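Cellulose 1,4-beta-cellobiosidase (Thermobifida fusca, PDB 4JJJ) probably hydrolyses cellulose to cellobiose as a glycoside hydrolase family 48 cellobiohydrolase, of which this chain is the catalytic part. Local coordinates at residues P42-H46 against R588-K592. The protein carries 1 engineered substitution. Numbering follows the deposited sequence.
Sequences PDHGH and RSFYK. With ZN (zinc ion), chain B.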
loop_
_atom_site.group_PDB
_atom_site.type_symbol
_atom_site.label_atom_id
_atom_site.label_comp_id
_atom_site.label_asym_id
_atom_site.label_seq_id
_atom_site.Cartn_x
_atom_site.Cartn_y
_atom_site.Cartn_z
ATOM N N PRO A 42 0.674 -6.182 -7.183
ATOM C CA PRO A 42 1.006 -7.607 -7.297
ATOM C C PRO A 42 1.051 -7.913 -8.795
ATOM O O PRO A 42 0.517 -7.133 -9.598
ATOM C CB PRO A 42 -0.113 -8.317 -6.539
ATOM C CG PRO A 42 -1.259 -7.435 -6.750
ATOM C CD PRO A 42 -0.760 -6.002 -6.708
ATOM N N ASP A 43 1.579 -9.089 -9.124
ATOM C CA ASP A 43 1.667 -9.486 -10.508
ATOM C C ASP A 43 0.964 -10.796 -10.804
ATOM O O ASP A 43 1.128 -11.321 -11.926
ATOM C CB ASP A 43 3.137 -9.476 -10.995
ATOM C CG ASP A 43 4.016 -10.490 -10.383
ATOM O OD1 ASP A 43 3.555 -11.484 -9.778
ATOM O OD2 ASP A 43 5.305 -10.323 -10.440
ATOM N N HIS A 44 0.145 -11.256 -9.885
ATOM C CA HIS A 44 -0.713 -12.422 -10.059
ATOM C C HIS A 44 -1.903 -12.284 -9.158
ATOM O O HIS A 44 -1.725 -11.822 -7.996
ATOM C CB HIS A 44 0.039 -13.727 -9.817
ATOM C CG HIS A 44 -0.710 -14.949 -10.216
ATOM N ND1 HIS A 44 -1.632 -15.605 -9.405
ATOM C CD2 HIS A 44 -0.763 -15.594 -11.416
ATOM C CE1 HIS A 44 -2.171 -16.630 -10.065
ATOM N NE2 HIS A 44 -1.639 -16.641 -11.280
ATOM N N GLY A 45 -3.102 -12.668 -9.645
ATOM C CA GLY A 45 -4.352 -12.475 -8.889
ATOM C C GLY A 45 -4.408 -13.230 -7.622
ATOM O O GLY A 45 -5.186 -12.870 -6.730
ATOM N N HIS A 46 -3.728 -14.397 -7.535
ATOM C CA HIS A 46 -3.787 -15.168 -6.339
ATOM C C HIS A 46 -2.504 -15.095 -5.526
ATOM O O HIS A 46 -2.336 -15.824 -4.560
ATOM C CB HIS A 46 -4.146 -16.614 -6.647
ATOM C CG HIS A 46 -5.559 -16.783 -7.113
ATOM N ND1 HIS A 46 -6.154 -18.000 -7.399
ATOM C CD2 HIS A 46 -6.514 -15.852 -7.330
ATOM C CE1 HIS A 46 -7.403 -17.792 -7.777
ATOM N NE2 HIS A 46 -7.653 -16.500 -7.716
ATOM N N ARG A 588 7.800 -16.376 -15.674
ATOM C CA ARG A 588 6.441 -16.673 -15.124
ATOM C C ARG A 588 5.639 -17.549 -16.141
ATOM O O ARG A 588 4.521 -17.256 -16.520
ATOM C CB ARG A 588 5.673 -15.366 -14.839
ATOM C CG ARG A 588 6.366 -14.476 -13.820
ATOM C CD ARG A 588 5.623 -13.157 -13.748
ATOM N NE ARG A 588 6.163 -12.152 -12.830
ATOM C CZ ARG A 588 7.223 -11.385 -13.128
ATOM N NH1 ARG A 588 7.920 -11.534 -14.205
ATOM N NH2 ARG A 588 7.612 -10.405 -12.291
ATOM N N SER A 589 6.273 -18.656 -16.560
ATOM C CA SER A 589 5.791 -19.390 -17.708
ATOM C C SER A 589 4.476 -20.087 -17.449
ATOM O O SER A 589 3.772 -20.399 -18.393
ATOM C CB SER A 589 6.833 -20.383 -18.264
ATOM O OG SER A 589 7.047 -21.416 -17.383
ATOM N N PHE A 590 4.158 -20.233 -16.197
ATOM C CA PHE A 590 2.840 -20.724 -15.786
ATOM C C PHE A 590 1.666 -19.889 -16.360
ATOM O O PHE A 590 0.538 -20.337 -16.398
ATOM C CB PHE A 590 2.722 -20.845 -14.270
ATOM C CG PHE A 590 3.113 -19.592 -13.510
ATOM C CD1 PHE A 590 2.275 -18.529 -13.386
ATOM C CD2 PHE A 590 4.368 -19.508 -12.947
ATOM C CE1 PHE A 590 2.645 -17.353 -12.727
ATOM C CE2 PHE A 590 4.714 -18.378 -12.248
ATOM C CZ PHE A 590 3.918 -17.315 -12.183
ATOM N N TYR A 591 1.909 -18.617 -16.649
ATOM C CA TYR A 591 0.916 -17.755 -17.231
ATOM C C TYR A 591 0.361 -18.275 -18.505
ATOM O O TYR A 591 -0.744 -17.983 -18.829
ATOM C CB TYR A 591 1.302 -16.308 -17.320
ATOM C CG TYR A 591 0.852 -15.398 -16.224
ATOM C CD1 TYR A 591 -0.476 -15.348 -15.902
ATOM C CD2 TYR A 591 1.707 -14.496 -15.658
ATOM C CE1 TYR A 591 -0.984 -14.505 -14.896
ATOM C CE2 TYR A 591 1.235 -13.630 -14.644
ATOM C CZ TYR A 591 -0.128 -13.589 -14.357
ATOM O OH TYR A 591 -0.668 -12.666 -13.410
ATOM N N LYS A 592 1.099 -19.069 -19.245
ATOM C CA LYS A 592 0.582 -19.594 -20.506
ATOM C C LYS A 592 -0.525 -20.596 -20.271
ATOM O O LYS A 592 -1.268 -20.873 -21.231
ATOM C CB LYS A 592 1.722 -20.291 -21.179
ATOM C CG LYS A 592 2.801 -19.343 -21.681
ATOM C CD LYS A 592 3.945 -20.271 -22.227
ATOM C CE LYS A 592 5.111 -19.479 -22.767
ATOM N NZ LYS A 592 6.307 -20.396 -23.063
HETATM ZN ZN ZN B . -5.076 -19.802 -7.634
HETATM O O HOH W 1 -6.573 -20.834 -8.802
HETATM O O HOH W 2 -3.403 -19.765 -8.869
#
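Asp43 meets the 588-592 loop twice, once through its carboxylate and once through its backbone. OD2 of Asp43 sits at the edge of the Arg588 guanidinium in a salt bridge, taking a bond from Arg588 NH2 at 3.0 Å and a weak one from NE. The two flat groups stand almost perpendicular, 86° apart; NH2 arrives on the anti side of OD2, tilted from the carboxylate plane, while OD1 is bound by the hydroxyl of Tyr156. Arginine suits the place because its extended chain carries several donors to a buried acid; NH1 and NH2 also reach the carbonyls of Phe584 and Thr186. The carbonyl O of Asp43 accepts a hydrogen bond from Tyr591 OH at 2.7 Å, the donor tilted from the carbonyl plane. His44 follows, its CG anti to the backbone N (chi1 -170°), which sets the imidazole obliquely against the Tyr591 ring. His44 CD2 lies 3.6 Å from Tyr591 CZ, and Phe590 CE1 touches the same CD2 more loosely. Tyrosine thus supplies both ring and hydroxyl; a phenylalanine in its place would probably keep much of the ring contact but leave the carbonyl of buried Asp43 without its hydroxyl mate. Histidine serves twice through a ring nitrogen: His44 ND1 accepts a hydrogen bond from the backbone N-H of His46, spanning Gly45, and His46 ND1 binds a zinc ion at 2.1 Å. Asp153 and two waters also bind the metal. The arrangement joins two loops of the (alpha/alpha)6 fold of family 48 beside a histidine-aspartate zinc site.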